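SAP-like pentraxin (Limulus polyphemus, PDB 3FLP) probably acts as a calcium-dependent lectin, a pentraxin that binds two calcium ions per subunit and assembles into doubly stacked heptameric rings. Local coordinates at residues K41-R45 with E93-G97; G77-N81 with V128-H132. All blocks are in the same frame, centred on the assembly; numbering follows the deposited sequence.

Contact 1: K41-R45 with E93-G97; sequences KPFHR and EIELG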
loop_
_atom_site.group_PDB
_atom_site.type_symbol
_atom_site.label_atom_id
_atom_site.label_comp_id
_atom_site.label_asym_id
_atom_site.label_seq_id
_atom_site.Cartn_x
_atom_site.Cartn_y
_atom_site.Cartn_z
ATOM N N LYS A 41 25.488 -14.142 -31.694
ATOM C CA LYS A 41 25.487 -13.257 -32.850
ATOM C C LYS A 41 26.653 -13.790 -33.678
ATOM O O LYS A 41 27.807 -13.475 -33.412
ATOM C CB LYS A 41 25.753 -11.811 -32.431
ATOM C CG LYS A 41 25.914 -10.865 -33.618
ATOM C CD LYS A 41 26.430 -9.506 -33.199
ATOM C CE LYS A 41 25.446 -8.787 -32.293
ATOM N NZ LYS A 41 25.898 -7.388 -32.025
ATOM N N PRO A 42 26.362 -14.624 -34.687
ATOM C CA PRO A 42 27.418 -15.195 -35.527
ATOM C C PRO A 42 28.053 -14.228 -36.522
ATOM O O PRO A 42 27.374 -13.364 -37.087
ATOM C CB PRO A 42 26.705 -16.360 -36.204
ATOM C CG PRO A 42 25.321 -15.810 -36.406
ATOM C CD PRO A 42 25.028 -15.102 -35.103
ATOM N N PHE A 43 29.362 -14.379 -36.728
ATOM C CA PHE A 43 30.095 -13.532 -37.667
ATOM C C PHE A 43 30.364 -14.232 -39.000
ATOM O O PHE A 43 30.760 -13.583 -39.965
ATOM C CB PHE A 43 31.433 -13.078 -37.072
ATOM C CG PHE A 43 31.308 -12.018 -36.002
ATOM C CD1 PHE A 43 30.126 -11.293 -35.839
ATOM C CD2 PHE A 43 32.395 -11.711 -35.188
ATOM C CE1 PHE A 43 30.034 -10.280 -34.878
ATOM C CE2 PHE A 43 32.311 -10.699 -34.227
ATOM C CZ PHE A 43 31.128 -9.984 -34.074
ATOM N N HIS A 44 30.170 -15.549 -39.060
ATOM C CA HIS A 44 30.395 -16.272 -40.313
ATOM C C HIS A 44 29.457 -17.451 -40.549
ATOM O O HIS A 44 28.917 -18.044 -39.614
ATOM C CB HIS A 44 31.864 -16.724 -40.436
ATOM C CG HIS A 44 32.359 -17.554 -39.288
ATOM N ND1 HIS A 44 31.920 -18.839 -39.045
ATOM C CD2 HIS A 44 33.285 -17.289 -38.333
ATOM C CE1 HIS A 44 32.555 -19.330 -37.996
ATOM N NE2 HIS A 44 33.388 -18.411 -37.544
ATOM N N ARG A 45 29.262 -17.778 -41.822
ATOM C CA ARG A 45 28.384 -18.868 -42.218
ATOM C C ARG A 45 28.976 -20.261 -42.037
ATOM O O ARG A 45 28.241 -21.208 -41.751
ATOM C CB ARG A 45 27.964 -18.703 -43.680
ATOM C CG ARG A 45 26.962 -17.588 -43.926
ATOM C CD ARG A 45 26.358 -17.707 -45.316
ATOM N NE ARG A 45 25.083 -17.005 -45.406
ATOM C CZ ARG A 45 24.239 -17.103 -46.429
ATOM N NH1 ARG A 45 24.530 -17.876 -47.469
ATOM N NH2 ARG A 45 23.092 -16.438 -46.405
ATOM N N GLU A 93 15.893 -17.692 -41.275
ATOM C CA GLU A 93 16.989 -17.170 -42.069
ATOM C C GLU A 93 17.944 -16.404 -41.168
ATOM O O GLU A 93 17.533 -15.521 -40.422
ATOM C CB GLU A 93 16.470 -16.259 -43.181
ATOM C CG GLU A 93 17.588 -15.673 -44.022
ATOM C CD GLU A 93 17.137 -15.270 -45.408
ATOM O OE1 GLU A 93 16.106 -14.574 -45.525
ATOM O OE2 GLU A 93 17.822 -15.647 -46.383
ATOM N N ILE A 94 19.222 -16.758 -41.237
ATOM C CA ILE A 94 20.231 -16.118 -40.415
ATOM C C ILE A 94 20.899 -14.931 -41.095
ATOM O O ILE A 94 21.350 -15.020 -42.235
ATOM C CB ILE A 94 21.356 -17.119 -40.005
ATOM C CG1 ILE A 94 20.793 -18.204 -39.081
ATOM C CG2 ILE A 94 22.503 -16.367 -39.322
ATOM C CD1 ILE A 94 20.300 -17.685 -37.728
ATOM N N GLU A 95 20.950 -13.816 -40.380
ATOM C CA GLU A 95 21.620 -12.626 -40.873
ATOM C C GLU A 95 22.828 -12.477 -39.967
ATOM O O GLU A 95 22.677 -12.226 -38.768
ATOM C CB GLU A 95 20.726 -11.390 -40.745
ATOM C CG GLU A 95 19.510 -11.393 -41.661
ATOM C CD GLU A 95 19.873 -11.686 -43.111
ATOM O OE1 GLU A 95 20.846 -11.080 -43.625
ATOM O OE2 GLU A 95 19.178 -12.522 -43.734
ATOM N N LEU A 96 24.023 -12.661 -40.525
ATOM C CA LEU A 96 25.238 -12.534 -39.727
ATOM C C LEU A 96 25.233 -11.158 -39.075
ATOM O O LEU A 96 24.875 -10.164 -39.710
ATOM C CB LEU A 96 26.484 -12.702 -40.603
ATOM C CG LEU A 96 26.652 -14.055 -41.305
ATOM C CD1 LEU A 96 27.918 -14.045 -42.161
ATOM C CD2 LEU A 96 26.721 -15.173 -40.269
ATOM N N GLY A 97 25.606 -11.105 -37.801
ATOM C CA GLY A 97 25.613 -9.836 -37.101
ATOM C C GLY A 97 24.358 -9.594 -36.274
ATOM O O GLY A 97 24.297 -8.617 -35.527
HETATM O O HOH W 1 23.425 -6.385 -33.744
HETATM O O HOH W 2 23.780 -15.249 -43.759
#

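Contact 2: G77-N81 with V128-H132; sequences GLQVN and VGKGH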
loop_
_atom_site.group_PDB
_atom_site.type_symbol
_atom_site.label_atom_id
_atom_site.label_comp_id
_atom_site.label_asym_id
_atom_site.label_seq_id
_atom_site.Cartn_x
_atom_site.Cartn_y
_atom_site.Cartn_z
ATOM N N GLY A 77 24.189 -28.275 -34.958
ATOM C CA GLY A 77 24.737 -29.602 -34.811
ATOM C C GLY A 77 25.130 -29.985 -33.403
ATOM O O GLY A 77 25.383 -29.133 -32.546
ATOM N N LEU A 78 25.182 -31.291 -33.177
ATOM C CA LEU A 78 25.557 -31.844 -31.895
ATOM C C LEU A 78 26.391 -33.101 -32.109
ATOM O O LEU A 78 26.128 -33.891 -33.018
ATOM C CB LEU A 78 24.309 -32.208 -31.085
ATOM C CG LEU A 78 24.578 -32.881 -29.729
ATOM C CD1 LEU A 78 25.346 -31.916 -28.818
ATOM C CD2 LEU A 78 23.260 -33.299 -29.080
ATOM N N GLN A 79 27.406 -33.276 -31.273
ATOM C CA GLN A 79 28.243 -34.450 -31.336
ATOM C C GLN A 79 28.402 -34.924 -29.896
ATOM O O GLN A 79 28.704 -34.126 -29.010
ATOM C CB GLN A 79 29.608 -34.120 -31.967
ATOM C CG GLN A 79 30.641 -35.225 -31.778
ATOM C CD GLN A 79 31.923 -35.020 -32.578
ATOM O OE1 GLN A 79 32.950 -35.629 -32.272
ATOM N NE2 GLN A 79 31.869 -34.182 -33.607
ATOM N N VAL A 80 28.154 -36.209 -29.664
ATOM C CA VAL A 80 28.281 -36.787 -28.327
ATOM C C VAL A 80 29.161 -38.030 -28.378
ATOM O O VAL A 80 28.993 -38.896 -29.236
ATOM C CB VAL A 80 26.906 -37.184 -27.728
ATOM C CG1 VAL A 80 27.102 -37.809 -26.345
ATOM C CG2 VAL A 80 26.001 -35.967 -27.638
ATOM N N ASN A 81 30.102 -38.104 -27.448
ATOM C CA ASN A 81 31.029 -39.225 -27.355
ATOM C C ASN A 81 31.660 -39.583 -28.702
ATOM O O ASN A 81 31.621 -40.732 -29.138
ATOM C CB ASN A 81 30.329 -40.450 -26.759
ATOM C CG ASN A 81 31.316 -41.469 -26.201
ATOM O OD1 ASN A 81 32.228 -41.111 -25.456
ATOM N ND2 ASN A 81 31.131 -42.746 -26.547
ATOM N N VAL A 128 21.197 -40.449 -30.551
ATOM C CA VAL A 128 22.348 -39.568 -30.383
ATOM C C VAL A 128 22.873 -39.804 -28.971
ATOM O O VAL A 128 22.267 -39.358 -27.995
ATOM C CB VAL A 128 21.978 -38.068 -30.528
ATOM C CG1 VAL A 128 23.210 -37.216 -30.275
ATOM C CG2 VAL A 128 21.428 -37.785 -31.925
ATOM N N GLY A 129 23.987 -40.522 -28.872
ATOM C CA GLY A 129 24.576 -40.812 -27.574
ATOM C C GLY A 129 23.639 -41.596 -26.680
ATOM O O GLY A 129 23.644 -41.423 -25.463
ATOM N N LYS A 130 22.829 -42.463 -27.280
ATOM C CA LYS A 130 21.886 -43.262 -26.513
ATOM C C LYS A 130 22.614 -44.198 -25.556
ATOM O O LYS A 130 23.504 -44.951 -25.962
ATOM C CB LYS A 130 20.980 -44.061 -27.449
ATOM C CG LYS A 130 19.981 -44.942 -26.721
ATOM C CD LYS A 130 18.888 -45.429 -27.656
ATOM C CE LYS A 130 17.961 -46.408 -26.955
ATOM N NZ LYS A 130 16.646 -46.491 -27.654
ATOM N N GLY A 131 22.229 -44.137 -24.281
ATOM C CA GLY A 131 22.851 -44.967 -23.269
ATOM C C GLY A 131 24.189 -44.407 -22.808
ATOM O O GLY A 131 24.839 -44.972 -21.931
ATOM N N HIS A 132 24.611 -43.293 -23.393
ATOM C CA HIS A 132 25.884 -42.706 -23.009
ATOM C C HIS A 132 25.769 -41.760 -21.824
ATOM O O HIS A 132 24.825 -40.982 -21.721
ATOM C CB HIS A 132 26.514 -41.936 -24.173
ATOM C CG HIS A 132 27.828 -41.306 -23.828
ATOM N ND1 HIS A 132 28.973 -42.044 -23.609
ATOM C CD2 HIS A 132 28.175 -40.011 -23.638
ATOM C CE1 HIS A 132 29.968 -41.232 -23.302
ATOM N NE2 HIS A 132 29.510 -39.992 -23.313
#

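Contact 1: K41-R45 with E93-G97
At one end of the pentraxin beta-sandwich, the chain leaving strand 33-42 at P42 meets the loop that joins strand 86-90 to strand 100-107, and L96 and G97 of that loop settle against the backbone of 42-45. One direct hydrogen bond joins the two: G97 N donates to P42 O at 3.0 Å. L96 lies alongside the turning backbone, its CD1 3.6 Å from F43 O and its CD2 3.6 Å from H44 C, so both methyl branches rest on peptide groups. The ring of P42 fills the inner side, with CG 4.1 Å from I94 CG2 and close to L96 CD2; M66 and V68 of strand 60-68 continue this apolar patch.

Each end of the contact holds a water. Extended to CD and then bent at chi3 (-64°), K41 follows the G97 carbonyl, with CD 3.3 Å from G97 O; a water accepts from NZ and lies within bonding distance of that oxygen, to which it may donate. The ammonium is also paired with E162 and with E171 of a neighbouring subunit, whose Q33 bonds G97 O too. At the other end, a second water lies in the guanidinium plane of R45, accepting from NE at 2.7 Å and donating to I94 O at 2.9 Å, while R45 NH1 reaches S70 O. G97 has a positive phi of 97°, a backbone shape that favours glycine. The loop thus packs on the end of strand 33-42 in the jelly-roll beta-sandwich of pentraxins, where a second subunit also makes contact, its R112 salt-bridged to E95.

Contact 2: G77-N81 with V128-H132
N81 and H132 lie face to face where strand 73-80 runs out and the loop between strands 120-125 and 139-142 comes alongside. The CB of N81 sits over the imidazole of H132, 3.6 Å from the ring centroid and 11° off its normal, a CH-pi contact. N81 carries its amide across the same face, toward the CE1 side of the ring, because chi1 (-160°) swings CG away from the backbone N. The two planes are 23° apart, and N81 OD1 comes to 3.1 Å from H132 CE1. Rotation of the imidazole is probably restrained by a hydrogen bond from H132 NE2 to Q61 OE1, on the strand next to 73-80.

Further in, the contact is aliphatic. V80 divides its two methyls: CG1 approaches the ring obliquely, 3.7 Å from H132 CD2, whereas CG2 packs on V128 CG1 at 4.0 Å. That V128 methyl also touches L78 CD2 at 4.1 Å and thus lies between two residues of one strand face. W106 and M113 of the opposing sheet extend the apolar layer. G129, with no side chain, lets its CA lie against V80 CG1 at 4.1 Å. It also opens a type II turn closed by H132 N to G129 O at 3.0 Å, which returns the chain so that H132 can reach N81. The alternation of L78 and V80 inward, with Q79 on the other face, is characteristic of a beta-sandwich strand, here covered at its end by a glycine-rich turn.

How the contacts relate
Contacts 1 and 2 stand about equally far from the centre of the chain, with their own centres 26 Å apart and their nearest atoms about 11 Å apart. Both are partly buried and set a loop against a strand end, but on strands of different sheets: 33-42 in contact 1 and 73-80 in contact 2. Strand 60-68 borders both. Contact 1 is the more polar, combining backbone bonding, waters and charged side chains that continue into another subunit. Contact 2 relies on aliphatic packing and a stacked ring, meets no other chain, and has N81 about 7 Å from the calcium ligand N60, side chain to side chain.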